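Local coordinates for sensor protein kinase HptS (Staphylococcus aureus, PDB 6LKI) that is a sensor histidine kinase, probably detecting an extracytoplasmic signal through this double-sheet domain and relaying it by phosphorylation on histidine, at residues N29-L34 against L91-S96. Numbering follows the deposited sequence.
Sequences NSFQEL and LKFKNS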
ATOM      1  N   ASN B  29     -17.800   0.996 -20.372  1.00 45.75           N
ATOM      2  CA  ASN B  29     -17.508   1.846 -21.520  1.00 47.59           C
ATOM      3  C   ASN B  29     -17.490   3.317 -21.129  1.00 45.16           C
ATOM      4  O   ASN B  29     -16.677   4.091 -21.646  1.00 45.86           O
ATOM      5  CB  ASN B  29     -18.530   1.600 -22.629  1.00 50.42           C
ATOM      6  CG  ASN B  29     -18.389   0.228 -23.259  1.00 53.99           C
ATOM      7  OD1 ASN B  29     -19.366  -0.509 -23.393  1.00 56.86           O
ATOM      8  ND2 ASN B  29     -17.170  -0.120 -23.654  1.00 53.86           N
ATOM      9  N   SER B  30     -18.376   3.721 -20.215  1.00 41.13           N
ATOM     10  CA  SER B  30     -18.423   5.119 -19.803  1.00 43.77           C
ATOM     11  C   SER B  30     -17.175   5.506 -19.019  1.00 41.28           C
ATOM     12  O   SER B  30     -16.660   6.620 -19.172  1.00 38.18           O
ATOM     13  CB  SER B  30     -19.683   5.382 -18.977  1.00 43.93           C
ATOM     14  OG  SER B  30     -19.660   4.650 -17.764  1.00 49.58           O
ATOM     15  N   PHE B  31     -16.673   4.599 -18.179  1.00 41.12           N
ATOM     16  CA  PHE B  31     -15.484   4.902 -17.387  1.00 40.08           C
ATOM     17  C   PHE B  31     -14.261   5.096 -18.274  1.00 40.94           C
ATOM     18  O   PHE B  31     -13.413   5.950 -17.991  1.00 37.29           O
ATOM     19  CB  PHE B  31     -15.237   3.793 -16.366  1.00 40.10           C
ATOM     20  CG  PHE B  31     -16.186   3.818 -15.202  1.00 39.98           C
ATOM     21  CD1 PHE B  31     -16.916   4.959 -14.910  1.00 40.21           C
ATOM     22  CD2 PHE B  31     -16.346   2.702 -14.397  1.00 43.65           C
ATOM     23  CE1 PHE B  31     -17.789   4.986 -13.838  1.00 44.75           C
ATOM     24  CE2 PHE B  31     -17.218   2.723 -13.324  1.00 39.84           C
ATOM     25  CZ  PHE B  31     -17.939   3.866 -13.045  1.00 43.99           C
ATOM     26  N   GLN B  32     -14.153   4.320 -19.356  1.00 39.27           N
ATOM     27  CA  GLN B  32     -13.033   4.471 -20.277  1.00 41.41           C
ATOM     28  C   GLN B  32     -13.029   5.821 -20.980  1.00 43.25           C
ATOM     29  O   GLN B  32     -12.009   6.189 -21.574  1.00 44.40           O
ATOM     30  CB  GLN B  32     -13.051   3.342 -21.311  1.00 45.43           C
ATOM     31  CG  GLN B  32     -12.934   1.954 -20.705  1.00 46.70           C
ATOM     32  CD  GLN B  32     -12.900   0.859 -21.752  1.00 55.19           C
ATOM     33  OE1 GLN B  32     -12.051   0.861 -22.643  1.00 58.31           O
ATOM     34  NE2 GLN B  32     -13.828  -0.086 -21.650  1.00 52.58           N
ATOM     35  N   GLU B  33     -14.134   6.562 -20.928  1.00 39.60           N
ATOM     36  CA  GLU B  33     -14.221   7.899 -21.498  1.00 45.13           C
ATOM     37  C   GLU B  33     -13.962   8.999 -20.477  1.00 45.41           C
ATOM     38  O   GLU B  33     -13.916  10.174 -20.852  1.00 47.45           O
ATOM     39  CB  GLU B  33     -15.601   8.110 -22.133  1.00 47.74           C
ATOM     40  CG  GLU B  33     -15.856   7.274 -23.375  1.00 52.61           C
ATOM     41  CD  GLU B  33     -14.948   7.654 -24.526  1.00 61.74           C
ATOM     42  OE1 GLU B  33     -14.325   6.749 -25.122  1.00 64.91           O
ATOM     43  OE2 GLU B  33     -14.856   8.861 -24.836  1.00 68.38           O
ATOM     44  N   LEU B  34     -13.790   8.651 -19.205  1.00 40.95           N
ATOM     45  CA  LEU B  34     -13.690   9.631 -18.131  1.00 39.62           C
ATOM     46  C   LEU B  34     -12.236   9.777 -17.699  1.00 41.51           C
ATOM     47  O   LEU B  34     -11.606   8.800 -17.281  1.00 40.38           O
ATOM     48  CB  LEU B  34     -14.569   9.226 -16.948  1.00 39.82           C
ATOM     49  CG  LEU B  34     -16.075   9.248 -17.223  1.00 40.01           C
ATOM     50  CD1 LEU B  34     -16.856   8.698 -16.039  1.00 39.52           C
ATOM     51  CD2 LEU B  34     -16.535  10.655 -17.567  1.00 39.17           C
ATOM     52  N   LEU B  91     -10.650  -1.055 -12.496  1.00 29.23           N
ATOM     53  CA  LEU B  91     -11.380  -0.322 -13.521  1.00 32.27           C
ATOM     54  C   LEU B  91     -10.424   0.486 -14.385  1.00 32.71           C
ATOM     55  O   LEU B  91      -9.514   1.145 -13.874  1.00 32.32           O
ATOM     56  CB  LEU B  91     -12.418   0.613 -12.889  1.00 30.08           C
ATOM     57  CG  LEU B  91     -13.411  -0.032 -11.921  1.00 32.95           C
ATOM     58  CD1 LEU B  91     -14.281   1.032 -11.266  1.00 31.19           C
ATOM     59  CD2 LEU B  91     -14.268  -1.062 -12.639  1.00 32.92           C
ATOM     60  N   LYS B  92     -10.644   0.438 -15.697  1.00 36.65           N
ATOM     61  CA  LYS B  92      -9.852   1.215 -16.644  1.00 36.81           C
ATOM     62  C   LYS B  92     -10.588   2.514 -16.947  1.00 39.12           C
ATOM     63  O   LYS B  92     -11.671   2.501 -17.544  1.00 38.63           O
ATOM     64  CB  LYS B  92      -9.599   0.422 -17.925  1.00 41.49           C
ATOM     65  CG  LYS B  92      -8.911   1.237 -19.014  1.00 47.30           C
ATOM     66  CD  LYS B  92      -8.848   0.486 -20.334  1.00 53.89           C
ATOM     67  CE  LYS B  92      -8.153   1.315 -21.405  1.00 53.62           C
ATOM     68  NZ  LYS B  92      -8.825   2.630 -21.617  1.00 58.01           N
ATOM     69  N   PHE B  93     -10.008   3.634 -16.530  1.00 38.21           N
ATOM     70  CA  PHE B  93     -10.498   4.948 -16.903  1.00 35.46           C
ATOM     71  C   PHE B  93      -9.687   5.468 -18.088  1.00 42.18           C
ATOM     72  O   PHE B  93      -8.780   4.803 -18.594  1.00 40.02           O
ATOM     73  CB  PHE B  93     -10.441   5.904 -15.710  1.00 36.76           C
ATOM     74  CG  PHE B  93     -11.599   5.757 -14.762  1.00 37.17           C
ATOM     75  CD1 PHE B  93     -11.633   4.720 -13.844  1.00 35.63           C
ATOM     76  CD2 PHE B  93     -12.654   6.654 -14.793  1.00 33.30           C
ATOM     77  CE1 PHE B  93     -12.698   4.582 -12.971  1.00 35.34           C
ATOM     78  CE2 PHE B  93     -13.723   6.521 -13.924  1.00 34.25           C
ATOM     79  CZ  PHE B  93     -13.746   5.484 -13.012  1.00 34.14           C
ATOM     80  N   LYS B  94     -10.023   6.679 -18.536  1.00 40.66           N
ATOM     81  CA  LYS B  94      -9.375   7.233 -19.722  1.00 42.14           C
ATOM     82  C   LYS B  94      -7.895   7.506 -19.489  1.00 45.32           C
ATOM     83  O   LYS B  94      -7.089   7.371 -20.417  1.00 46.12           O
ATOM     84  CB  LYS B  94     -10.090   8.513 -20.150  1.00 44.25           C
ATOM     85  CG  LYS B  94      -9.657   9.062 -21.498  1.00 46.05           C
ATOM     86  CD  LYS B  94     -10.384  10.363 -21.799  1.00 56.86           C
ATOM     87  CE  LYS B  94      -9.997  10.917 -23.158  1.00 64.73           C
ATOM     88  NZ  LYS B  94     -10.405  10.013 -24.267  1.00 67.53           N
ATOM     89  N   ASN B  95      -7.516   7.876 -18.268  1.00 41.89           N
ATOM     90  CA  ASN B  95      -6.152   8.299 -17.976  1.00 41.73           C
ATOM     91  C   ASN B  95      -5.306   7.227 -17.304  1.00 42.83           C
ATOM     92  O   ASN B  95      -4.089   7.202 -17.508  1.00 46.20           O
ATOM     93  CB  ASN B  95      -6.165   9.544 -17.085  1.00 40.93           C
ATOM     94  CG  ASN B  95      -6.884   9.308 -15.773  1.00 40.53           C
ATOM     95  OD1 ASN B  95      -7.995   8.778 -15.748  1.00 39.08           O
ATOM     96  ND2 ASN B  95      -6.248   9.692 -14.671  1.00 37.59           N
ATOM     97  N   SER B  96      -5.909   6.353 -16.506  1.00 38.58           N
ATOM     98  CA  SER B  96      -5.156   5.370 -15.734  1.00 38.49           C
ATOM     99  C   SER B  96      -6.130   4.318 -15.215  1.00 36.06           C
ATOM    100  O   SER B  96      -7.342   4.400 -15.434  1.00 34.79           O
ATOM    101  CB  SER B  96      -4.393   6.035 -14.585  1.00 39.28           C
ATOM    102  OG  SER B  96      -3.634   5.089 -13.855  1.00 41.80           O
TER
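Phe31 meets Phe93 in an offset stack, with the ring planes at 22°. The centroids of the Phe31 and Phe93 rings are 4.7 Å apart. The two side chains run side by side and point the same way. Phe93 CZ lies over one face of the Phe31 ring, offset toward the rim, 3.7 Å from Phe31 CG. Phe31 CB in turn sits over the centre of the Phe93 ring as a CH-pi contact. Beyond the stack, Leu91 CD1 reaches Phe31 CE2 at 4.0 Å, and Phe23 and His27 of the same long helix also pack on Phe31. The carbonyl O of Phe31 receives a CA-H...O contact from Phe93 CA at 3.3 Å. Gln32 lays CG against Lys92 O at 3.4 Å, and its side chain crosses that of Lys92 at about a right angle. The extended Lys94 chain (chi2 -178°) carries CD into van der Waals contact with Glu33 O, 3.7 Å away. Leu34 O accepts the hydrogen bond from Lys94 N, 2.9 Å long, with the donor above the carbonyl plane. The same oxygen lies at the edge of the Phe93 ring, and Leu34 CB packs on Phe93 CD2 at 3.9 Å. The type I turn from Phe31 to Leu34, at the end region of the long N-terminal helix, docks on the hairpin loop between strands 84-92 and 97-106, in a double-sheet sensor domain consistent with a tandem PAS-like (dCACHE) fold.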